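Local coordinates for LanC-like protein GCR2 (Arabidopsis thaliana, PDB 3T33) that binds a zinc ion, belongs to the lanthionine synthetase C-like family and may play a role in abscisic acid signalling in the plant, at residues L104-D115 with V133-L144; P292-Q303 with N339-L349. One frame throughout, in Å; residues are numbered along the deposited sequence.

Interaction 1: L104-D115 with V133-L144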
loop_
_atom_site.group_PDB
_atom_site.type_symbol
_atom_site.label_atom_id
_atom_site.label_comp_id
_atom_site.label_asym_id
_atom_site.label_seq_id
_atom_site.Cartn_x
_atom_site.Cartn_y
_atom_site.Cartn_z
ATOM N N LEU A 104 5.586 13.491 15.273
ATOM C CA LEU A 104 6.077 12.266 15.893
ATOM C C LEU A 104 5.502 12.061 17.295
ATOM O O LEU A 104 5.087 10.967 17.640
ATOM C CB LEU A 104 7.583 12.303 15.942
ATOM C CG LEU A 104 8.356 11.139 16.578
ATOM C CD1 LEU A 104 8.107 9.840 15.781
ATOM C CD2 LEU A 104 9.803 11.491 16.569
ATOM N N LYS A 105 5.436 13.130 18.088
ATOM C CA LYS A 105 4.869 13.054 19.433
ATOM C C LYS A 105 3.422 12.683 19.355
ATOM O O LYS A 105 2.947 11.872 20.121
ATOM C CB LYS A 105 5.054 14.379 20.215
ATOM C CG LYS A 105 6.310 14.350 21.082
ATOM C CD LYS A 105 6.938 15.722 21.272
ATOM C CE LYS A 105 8.461 15.602 21.377
ATOM N NZ LYS A 105 9.191 16.664 20.534
ATOM N N LEU A 106 2.700 13.300 18.447
ATOM C CA LEU A 106 1.286 13.068 18.437
ATOM C C LEU A 106 1.087 11.594 18.040
ATOM O O LEU A 106 0.239 10.890 18.626
ATOM C CB LEU A 106 0.588 14.001 17.453
ATOM C CG LEU A 106 -0.934 13.875 17.571
ATOM C CD1 LEU A 106 -1.325 14.138 19.055
ATOM C CD2 LEU A 106 -1.666 14.829 16.619
ATOM N N CYS A 107 1.868 11.178 17.024
ATOM C CA CYS A 107 1.998 9.792 16.597
ATOM C C CYS A 107 2.008 8.863 17.799
ATOM O O CYS A 107 1.116 8.039 17.957
ATOM C CB CYS A 107 3.298 9.578 15.784
ATOM S SG CYS A 107 3.518 7.790 15.312
ATOM N N LEU A 108 3.008 9.051 18.652
ATOM C CA LEU A 108 3.185 8.210 19.833
ATOM C C LEU A 108 2.049 8.262 20.821
ATOM O O LEU A 108 1.762 7.257 21.473
ATOM C CB LEU A 108 4.493 8.530 20.544
ATOM C CG LEU A 108 5.646 7.894 19.782
ATOM C CD1 LEU A 108 6.932 8.477 20.284
ATOM C CD2 LEU A 108 5.641 6.397 19.912
ATOM N N GLU A 109 1.408 9.416 20.930
ATOM C CA GLU A 109 0.228 9.489 21.758
ATOM C C GLU A 109 -0.891 8.649 21.161
ATOM O O GLU A 109 -1.604 7.974 21.907
ATOM C CB GLU A 109 -0.272 10.921 21.945
ATOM C CG GLU A 109 0.753 11.858 22.403
ATOM C CD GLU A 109 0.152 13.150 22.923
ATOM O OE1 GLU A 109 -1.095 13.373 22.805
ATOM O OE2 GLU A 109 0.963 13.928 23.491
ATOM N N ASN A 110 -1.064 8.713 19.831
ATOM C CA ASN A 110 -2.082 7.873 19.187
ATOM C C ASN A 110 -1.794 6.378 19.368
ATOM O O ASN A 110 -2.733 5.599 19.536
ATOM C CB ASN A 110 -2.152 8.147 17.701
ATOM C CG ASN A 110 -2.730 9.526 17.367
ATOM O OD1 ASN A 110 -3.077 9.765 16.223
ATOM N ND2 ASN A 110 -2.847 10.410 18.346
ATOM N N VAL A 111 -0.502 5.999 19.299
ATOM C CA VAL A 111 -0.061 4.587 19.359
ATOM C C VAL A 111 -0.414 4.022 20.745
ATOM O O VAL A 111 -1.110 2.986 20.866
ATOM C CB VAL A 111 1.453 4.423 19.073
ATOM C CG1 VAL A 111 1.878 2.986 19.166
ATOM C CG2 VAL A 111 1.793 4.896 17.641
ATOM N N GLU A 112 0.051 4.739 21.773
ATOM C CA GLU A 112 -0.249 4.428 23.159
ATOM C C GLU A 112 -1.741 4.205 23.403
ATOM O O GLU A 112 -2.106 3.185 23.996
ATOM C CB GLU A 112 0.303 5.522 24.050
ATOM C CG GLU A 112 -0.177 5.496 25.490
ATOM C CD GLU A 112 0.747 6.364 26.334
ATOM O OE1 GLU A 112 0.441 7.593 26.511
ATOM O OE2 GLU A 112 1.822 5.834 26.750
ATOM N N ALA A 113 -2.601 5.121 22.952
ATOM C CA ALA A 113 -4.054 4.859 23.007
ATOM C C ALA A 113 -4.486 3.599 22.242
ATOM O O ALA A 113 -5.430 2.927 22.626
ATOM C CB ALA A 113 -4.864 6.043 22.550
ATOM N N CYS A 114 -3.799 3.266 21.161
ATOM C CA CYS A 114 -4.206 2.137 20.367
ATOM C C CYS A 114 -3.810 0.875 21.116
ATOM O O CYS A 114 -4.496 -0.139 21.034
ATOM C CB CYS A 114 -3.522 2.209 18.993
ATOM S SG CYS A 114 -4.336 3.395 17.826
ATOM N N ASP A 115 -2.679 0.956 21.814
ATOM C CA ASP A 115 -2.163 -0.133 22.581
ATOM C C ASP A 115 -3.145 -0.557 23.682
ATOM O O ASP A 115 -3.578 -1.718 23.715
ATOM C CB ASP A 115 -0.842 0.267 23.174
ATOM C CG ASP A 115 -0.145 -0.885 23.884
ATOM O OD1 ASP A 115 -0.349 -2.075 23.540
ATOM O OD2 ASP A 115 0.638 -0.578 24.806
ATOM N N VAL A 133 0.422 -1.998 15.664
ATOM C CA VAL A 133 0.533 -1.072 16.838
ATOM C C VAL A 133 1.913 -1.117 17.468
ATOM O O VAL A 133 2.554 -0.078 17.724
ATOM C CB VAL A 133 -0.495 -1.446 17.927
ATOM C CG1 VAL A 133 -0.319 -0.571 19.191
ATOM C CG2 VAL A 133 -1.906 -1.377 17.355
ATOM N N CYS A 134 2.399 -2.324 17.719
ATOM C CA CYS A 134 3.696 -2.465 18.315
ATOM C C CYS A 134 4.819 -2.057 17.411
ATOM O O CYS A 134 5.843 -1.576 17.885
ATOM C CB CYS A 134 3.890 -3.923 18.737
ATOM S SG CYS A 134 2.747 -4.433 20.131
ATOM N N ALA A 135 4.720 -2.324 16.115
ATOM C CA ALA A 135 5.883 -2.064 15.273
ATOM C C ALA A 135 5.999 -0.565 15.047
ATOM O O ALA A 135 7.095 -0.036 15.096
ATOM C CB ALA A 135 5.794 -2.819 13.943
ATOM N N LEU A 136 4.879 0.141 14.882
ATOM C CA LEU A 136 4.943 1.590 14.740
ATOM C C LEU A 136 5.402 2.197 16.049
ATOM O O LEU A 136 6.221 3.084 16.105
ATOM C CB LEU A 136 3.577 2.167 14.396
ATOM C CG LEU A 136 3.432 3.417 13.526
ATOM C CD1 LEU A 136 2.113 4.204 13.676
ATOM C CD2 LEU A 136 4.655 4.318 13.387
ATOM N N GLY A 137 4.870 1.709 17.140
ATOM C CA GLY A 137 5.273 2.229 18.450
ATOM C C GLY A 137 6.768 2.195 18.561
ATOM O O GLY A 137 7.373 3.206 18.921
ATOM N N ALA A 138 7.361 1.024 18.271
ATOM C CA ALA A 138 8.786 0.816 18.460
ATOM C C ALA A 138 9.630 1.680 17.498
ATOM O O ALA A 138 10.676 2.150 17.847
ATOM C CB ALA A 138 9.150 -0.700 18.263
ATOM N N VAL A 139 9.127 1.895 16.290
ATOM C CA VAL A 139 9.868 2.673 15.293
ATOM C C VAL A 139 9.782 4.155 15.664
ATOM O O VAL A 139 10.784 4.851 15.714
ATOM C CB VAL A 139 9.382 2.333 13.843
ATOM C CG1 VAL A 139 9.987 3.311 12.849
ATOM C CG2 VAL A 139 9.787 0.872 13.464
ATOM N N ALA A 140 8.574 4.617 15.968
ATOM C CA ALA A 140 8.357 6.008 16.383
ATOM C C ALA A 140 9.188 6.346 17.618
ATOM O O ALA A 140 9.800 7.389 17.641
ATOM C CB ALA A 140 6.887 6.317 16.572
ATOM N N ALA A 141 9.272 5.429 18.588
ATOM C CA ALA A 141 10.134 5.601 19.791
ATOM C C ALA A 141 11.619 5.659 19.502
ATOM O O ALA A 141 12.358 6.399 20.146
ATOM C CB ALA A 141 9.845 4.507 20.869
ATOM N N LYS A 142 12.062 4.822 18.576
ATOM C CA LYS A 142 13.432 4.874 18.109
ATOM C C LYS A 142 13.698 6.251 17.468
ATOM O O LYS A 142 14.726 6.855 17.715
ATOM C CB LYS A 142 13.727 3.716 17.115
ATOM C CG LYS A 142 15.174 3.162 17.140
ATOM C CD LYS A 142 15.622 2.840 18.577
ATOM C CE LYS A 142 17.003 2.191 18.689
ATOM N NZ LYS A 142 17.291 1.960 20.148
ATOM N N CYS A 143 12.772 6.774 16.675
ATOM C CA CYS A 143 13.048 8.077 16.042
ATOM C C CYS A 143 13.150 9.170 17.102
ATOM O O CYS A 143 14.046 10.024 17.046
ATOM C CB CYS A 143 12.007 8.421 14.986
ATOM S SG CYS A 143 12.061 7.265 13.620
ATOM N N LEU A 144 12.269 9.097 18.091
ATOM C CA LEU A 144 12.227 10.054 19.146
ATOM C C LEU A 144 13.439 9.978 20.092
ATOM O O LEU A 144 13.778 10.961 20.735
ATOM C CB LEU A 144 10.903 9.956 19.886
ATOM C CG LEU A 144 10.632 11.041 20.937
ATOM C CD1 LEU A 144 10.415 12.459 20.303
ATOM C CD2 LEU A 144 9.468 10.642 21.825
#
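L108 reaches from helix 104-115 into the hollow formed by G137, A140, A141 and L144, a knob-into-hole fit between two antiparallel helices. Its two methyls divide the work. CD2 presses on the methyl of A140, 3.6 Å from A140 CB, and also lies over the backbone at G137, while CD1 turns to the branched end of L144 and meets L144 CD2 at 3.7 Å. The fit illustrates how small residues on one helix let the large side chains of another settle against its backbone.

One turn back, L104 leans across L144 at a slant. With CG swung anti to the backbone N (chi1 179°), it straddles the last turn: CD1 packs on A140, at 3.5 Å from A140 O, and CD2 lies against L144 CB. The aliphatic part of K105 crosses the end of L144 nearly at a right angle, CE being 3.9 Å from L144 CD1, and marks the solvent edge of the contact. In the other direction V111 approaches the glycine directly, its CG1 3.6 Å from G137 CA, while CG2 faces L136 CD1. The sulfur of C107 fills in between A140 and L136. V133 closes this end, its CG1 lying over the backbone N and CB of D115; the carboxylate of D115 is engaged elsewhere, by R119 and R156 and by the hydroxyl of Y130.

The axes of the two segments approach to 9.6 Å, with their N-to-C directions 149° apart. Helix 84-98 flanks the first helix and helix 174-188 the second. The seam is largely buried and mainly apolar, and this antiparallel pairing of consecutive helices is consistent with the outer and inner layers of the alpha/alpha toroid of LanC-like proteins.

Interaction 2: P292-Q303 with N339-L349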
loop_
_atom_site.group_PDB
_atom_site.type_symbol
_atom_site.label_atom_id
_atom_site.label_comp_id
_atom_site.label_asym_id
_atom_site.label_seq_id
_atom_site.Cartn_x
_atom_site.Cartn_y
_atom_site.Cartn_z
ATOM N N PRO A 292 -3.859 -3.626 -9.660
ATOM C CA PRO A 292 -3.008 -2.729 -8.852
ATOM C C PRO A 292 -2.176 -3.488 -7.838
ATOM O O PRO A 292 -0.930 -3.377 -7.837
ATOM C CB PRO A 292 -4.014 -1.781 -8.190
ATOM C CG PRO A 292 -5.147 -1.723 -9.235
ATOM C CD PRO A 292 -5.248 -3.137 -9.697
ATOM N N GLY A 293 -2.805 -4.348 -7.061
ATOM C CA GLY A 293 -2.042 -5.059 -6.023
ATOM C C GLY A 293 -1.059 -6.000 -6.651
ATOM O O GLY A 293 0.093 -6.147 -6.193
ATOM N N VAL A 294 -1.474 -6.624 -7.741
ATOM C CA VAL A 294 -0.619 -7.599 -8.401
ATOM C C VAL A 294 0.542 -6.855 -9.055
ATOM O O VAL A 294 1.732 -7.259 -8.933
ATOM C CB VAL A 294 -1.450 -8.375 -9.426
ATOM C CG1 VAL A 294 -0.538 -9.236 -10.326
ATOM C CG2 VAL A 294 -2.537 -9.193 -8.705
ATOM N N ALA A 295 0.249 -5.733 -9.713
ATOM C CA ALA A 295 1.374 -4.951 -10.321
ATOM C C ALA A 295 2.483 -4.627 -9.322
ATOM O O ALA A 295 3.671 -4.813 -9.574
ATOM C CB ALA A 295 0.846 -3.708 -10.921
ATOM N N LEU A 296 2.096 -4.172 -8.139
ATOM C CA LEU A 296 3.046 -3.905 -7.063
ATOM C C LEU A 296 3.904 -5.123 -6.735
ATOM O O LEU A 296 5.106 -5.032 -6.436
ATOM C CB LEU A 296 2.242 -3.460 -5.856
ATOM C CG LEU A 296 2.174 -2.010 -5.386
ATOM C CD1 LEU A 296 2.265 -0.926 -6.485
ATOM C CD2 LEU A 296 1.035 -1.712 -4.277
ATOM N N THR A 297 3.305 -6.300 -6.802
ATOM C CA THR A 297 4.042 -7.530 -6.526
ATOM C C THR A 297 4.974 -7.871 -7.675
ATOM O O THR A 297 6.095 -8.307 -7.456
ATOM C CB THR A 297 3.083 -8.699 -6.311
ATOM O OG1 THR A 297 2.063 -8.303 -5.388
ATOM C CG2 THR A 297 3.806 -9.896 -5.781
ATOM N N LEU A 298 4.517 -7.723 -8.906
ATOM C CA LEU A 298 5.417 -7.991 -10.064
ATOM C C LEU A 298 6.573 -6.971 -10.074
ATOM O O LEU A 298 7.715 -7.306 -10.353
ATOM C CB LEU A 298 4.640 -7.973 -11.368
ATOM C CG LEU A 298 3.677 -9.170 -11.414
ATOM C CD1 LEU A 298 2.814 -9.056 -12.612
ATOM C CD2 LEU A 298 4.520 -10.470 -11.457
ATOM N N VAL A 299 6.304 -5.735 -9.684
ATOM C CA VAL A 299 7.417 -4.769 -9.634
ATOM C C VAL A 299 8.475 -5.301 -8.742
ATOM O O VAL A 299 9.669 -5.264 -9.119
ATOM C CB VAL A 299 6.999 -3.325 -9.197
ATOM C CG1 VAL A 299 8.222 -2.512 -8.678
ATOM C CG2 VAL A 299 6.335 -2.616 -10.338
ATOM N N LYS A 300 8.064 -5.813 -7.572
ATOM C CA LYS A 300 9.021 -6.411 -6.612
ATOM C C LYS A 300 9.677 -7.670 -7.213
ATOM O O LYS A 300 10.885 -7.857 -7.155
ATOM C CB LYS A 300 8.331 -6.725 -5.267
ATOM C CG LYS A 300 9.173 -7.490 -4.306
ATOM C CD LYS A 300 10.298 -6.662 -3.770
ATOM C CE LYS A 300 11.095 -7.460 -2.838
ATOM N NZ LYS A 300 12.411 -6.798 -2.502
ATOM N N ALA A 301 8.893 -8.536 -7.812
ATOM C CA ALA A 301 9.527 -9.691 -8.509
ATOM C C ALA A 301 10.577 -9.149 -9.482
ATOM O O ALA A 301 11.740 -9.582 -9.477
ATOM C CB ALA A 301 8.495 -10.498 -9.229
ATOM N N ALA A 302 10.195 -8.149 -10.268
ATOM C CA ALA A 302 11.109 -7.604 -11.250
ATOM C C ALA A 302 12.400 -7.135 -10.650
ATOM O O ALA A 302 13.443 -7.382 -11.232
ATOM C CB ALA A 302 10.459 -6.473 -12.023
ATOM N N GLN A 303 12.348 -6.434 -9.507
ATOM C CA GLN A 303 13.575 -5.907 -8.841
ATOM C C GLN A 303 14.476 -7.013 -8.295
ATOM O O GLN A 303 15.692 -6.876 -8.265
ATOM C CB GLN A 303 13.246 -4.942 -7.681
ATOM C CG GLN A 303 13.139 -3.446 -8.029
ATOM C CD GLN A 303 12.366 -2.606 -6.954
ATOM O OE1 GLN A 303 11.916 -3.147 -5.918
ATOM N NE2 GLN A 303 12.192 -1.288 -7.220
ATOM N N ASN A 339 -4.254 3.268 -6.175
ATOM C CA ASN A 339 -3.767 2.984 -7.543
ATOM C C ASN A 339 -2.597 3.902 -8.038
ATOM O O ASN A 339 -1.749 3.469 -8.816
ATOM C CB ASN A 339 -4.922 2.920 -8.514
ATOM C CG ASN A 339 -5.899 1.793 -8.165
ATOM O OD1 ASN A 339 -6.922 1.660 -8.771
ATOM N ND2 ASN A 339 -5.602 1.040 -7.162
ATOM N N THR A 340 -2.499 5.118 -7.505
ATOM C CA THR A 340 -1.350 5.952 -7.776
ATOM C C THR A 340 -0.013 5.245 -7.561
ATOM O O THR A 340 0.933 5.427 -8.354
ATOM C CB THR A 340 -1.409 7.230 -6.868
ATOM O OG1 THR A 340 -2.594 7.906 -7.225
ATOM C CG2 THR A 340 -0.242 8.153 -7.126
ATOM N N TYR A 341 0.065 4.431 -6.512
ATOM C CA TYR A 341 1.299 3.729 -6.144
ATOM C C TYR A 341 1.727 2.781 -7.209
ATOM O O TYR A 341 2.937 2.466 -7.355
ATOM C CB TYR A 341 1.152 2.981 -4.802
ATOM C CG TYR A 341 1.372 3.886 -3.573
ATOM C CD1 TYR A 341 2.652 4.223 -3.142
ATOM C CD2 TYR A 341 0.295 4.429 -2.888
ATOM C CE1 TYR A 341 2.832 5.093 -2.035
ATOM C CE2 TYR A 341 0.477 5.300 -1.799
ATOM C CZ TYR A 341 1.729 5.594 -1.361
ATOM O OH TYR A 341 1.914 6.424 -0.255
ATOM N N VAL A 342 0.783 2.297 -7.987
ATOM C CA VAL A 342 1.235 1.497 -9.142
ATOM C C VAL A 342 2.229 2.295 -10.014
ATOM O O VAL A 342 3.331 1.808 -10.328
ATOM C CB VAL A 342 0.042 1.008 -10.013
ATOM C CG1 VAL A 342 0.563 0.279 -11.200
ATOM C CG2 VAL A 342 -0.825 0.042 -9.223
ATOM N N PHE A 343 1.876 3.531 -10.368
ATOM C CA PHE A 343 2.793 4.332 -11.196
ATOM C C PHE A 343 4.087 4.696 -10.533
ATOM O O PHE A 343 5.131 4.594 -11.129
ATOM C CB PHE A 343 2.035 5.536 -11.771
ATOM C CG PHE A 343 0.723 5.136 -12.375
ATOM C CD1 PHE A 343 0.688 4.114 -13.324
ATOM C CD2 PHE A 343 -0.467 5.722 -11.962
ATOM C CE1 PHE A 343 -0.511 3.740 -13.915
ATOM C CE2 PHE A 343 -1.665 5.367 -12.527
ATOM C CZ PHE A 343 -1.711 4.349 -13.489
ATOM N N LEU A 344 4.015 5.099 -9.278
ATOM C CA LEU A 344 5.181 5.284 -8.418
ATOM C C LEU A 344 6.033 4.051 -8.356
ATOM O O LEU A 344 7.257 4.151 -8.368
ATOM C CB LEU A 344 4.759 5.615 -6.994
ATOM C CG LEU A 344 4.101 6.978 -6.966
ATOM C CD1 LEU A 344 3.572 7.254 -5.524
ATOM C CD2 LEU A 344 5.050 8.106 -7.419
ATOM N N SER A 345 5.424 2.890 -8.326
ATOM C CA SER A 345 6.229 1.686 -8.247
ATOM C C SER A 345 6.984 1.428 -9.558
ATOM O O SER A 345 8.115 0.949 -9.555
ATOM C CB SER A 345 5.352 0.447 -7.903
ATOM O OG SER A 345 6.161 -0.576 -7.267
ATOM N N LEU A 346 6.330 1.733 -10.677
ATOM C CA LEU A 346 6.893 1.462 -12.018
ATOM C C LEU A 346 8.027 2.489 -12.266
ATOM O O LEU A 346 9.126 2.154 -12.755
ATOM C CB LEU A 346 5.776 1.555 -13.070
ATOM C CG LEU A 346 4.927 0.282 -13.077
ATOM C CD1 LEU A 346 3.609 0.505 -13.760
ATOM C CD2 LEU A 346 5.730 -0.806 -13.767
ATOM N N TYR A 347 7.793 3.682 -11.744
ATOM C CA TYR A 347 8.776 4.746 -11.788
ATOM C C TYR A 347 9.984 4.429 -10.956
ATOM O O TYR A 347 11.091 4.590 -11.432
ATOM C CB TYR A 347 8.150 6.080 -11.327
ATOM C CG TYR A 347 9.113 7.245 -11.317
ATOM C CD1 TYR A 347 9.803 7.658 -12.506
ATOM C CD2 TYR A 347 9.353 7.957 -10.135
ATOM C CE1 TYR A 347 10.680 8.761 -12.473
ATOM C CE2 TYR A 347 10.221 9.076 -10.114
ATOM C CZ TYR A 347 10.868 9.458 -11.292
ATOM O OH TYR A 347 11.726 10.521 -11.242
ATOM N N ARG A 348 9.801 3.957 -9.721
ATOM C CA ARG A 348 10.944 3.487 -8.966
ATOM C C ARG A 348 11.734 2.426 -9.726
ATOM O O ARG A 348 12.957 2.452 -9.700
ATOM C CB ARG A 348 10.548 2.905 -7.623
ATOM C CG ARG A 348 9.856 3.859 -6.617
ATOM C CD ARG A 348 9.923 3.260 -5.167
ATOM N NE ARG A 348 9.013 2.126 -5.075
ATOM C CZ ARG A 348 9.400 0.888 -4.854
ATOM N NH1 ARG A 348 10.665 0.608 -4.616
ATOM N NH2 ARG A 348 8.492 -0.068 -4.840
ATOM N N LEU A 349 11.042 1.499 -10.380
ATOM C CA LEU A 349 11.707 0.386 -11.052
ATOM C C LEU A 349 12.419 0.825 -12.384
ATOM O O LEU A 349 13.513 0.387 -12.629
ATOM C CB LEU A 349 10.697 -0.703 -11.361
ATOM C CG LEU A 349 11.192 -1.837 -12.231
ATOM C CD1 LEU A 349 12.133 -2.756 -11.439
ATOM C CD2 LEU A 349 10.040 -2.630 -12.873
#
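V299 and S345 make the tight centre of this contact, where V299 CG1 stands only 3.2 Å from S345 OG. The serine hydroxyl lies anti to its backbone N (chi1 -155°), which turns it toward the valine, yet its hydrogen bond goes to E414 near the chain's C-terminus. Beside it, L296 lays CD1 on the backbone at Y341 O and on the CB of S345, 3.7 Å away. V342 fills the next turn: CG2 meets P292 CA at 3.5 Å, and CG1 touches the methyl of A295. The P292 ring and the N339 side chain cross at a slant and close the buried end, where the N339 side chain lies about 9 Å from the zinc ion.

Toward the other end the packing opens to solvent. L349 still covers the methyl of A302, and its CD1 slides past Q303 CG at 3.6 Å in the opposite sense. Farther out, Q303 NE2 and R348 NH1 are 3.6 Å apart, with the amide and guanidinium planes 69° from each other; R348 spends its charge on a salt bridge to E414 instead.

The two segments run nearly parallel, their axes 19° apart, and meet through apolar packing. E414 OE2 takes both the S345 hydrogen bond and the R348 salt bridge, so these polar ends are probably satisfied by the C-terminal tail.

The two contacts share no helix and do not touch, their centres lying 28 Å apart, so each samples a different part of one helical toroid. Interaction 1 is the more peripheral, about 20 Å from the centre of the chain, and pairs consecutive helices running antiparallel; interaction 2 sits about 10 Å from that centre and pairs nearly parallel helices with helix 308-324 between them in sequence, consistent with neighbours of the inner layer. Both are mostly buried and of similar size. Interaction 1 is mainly aliphatic, with a cysteine sulfur among the methyls, and the carboxylate of D115 is answered by arginines outside it; interaction 2 mixes polar groups into its seam and has one end close to the zinc site.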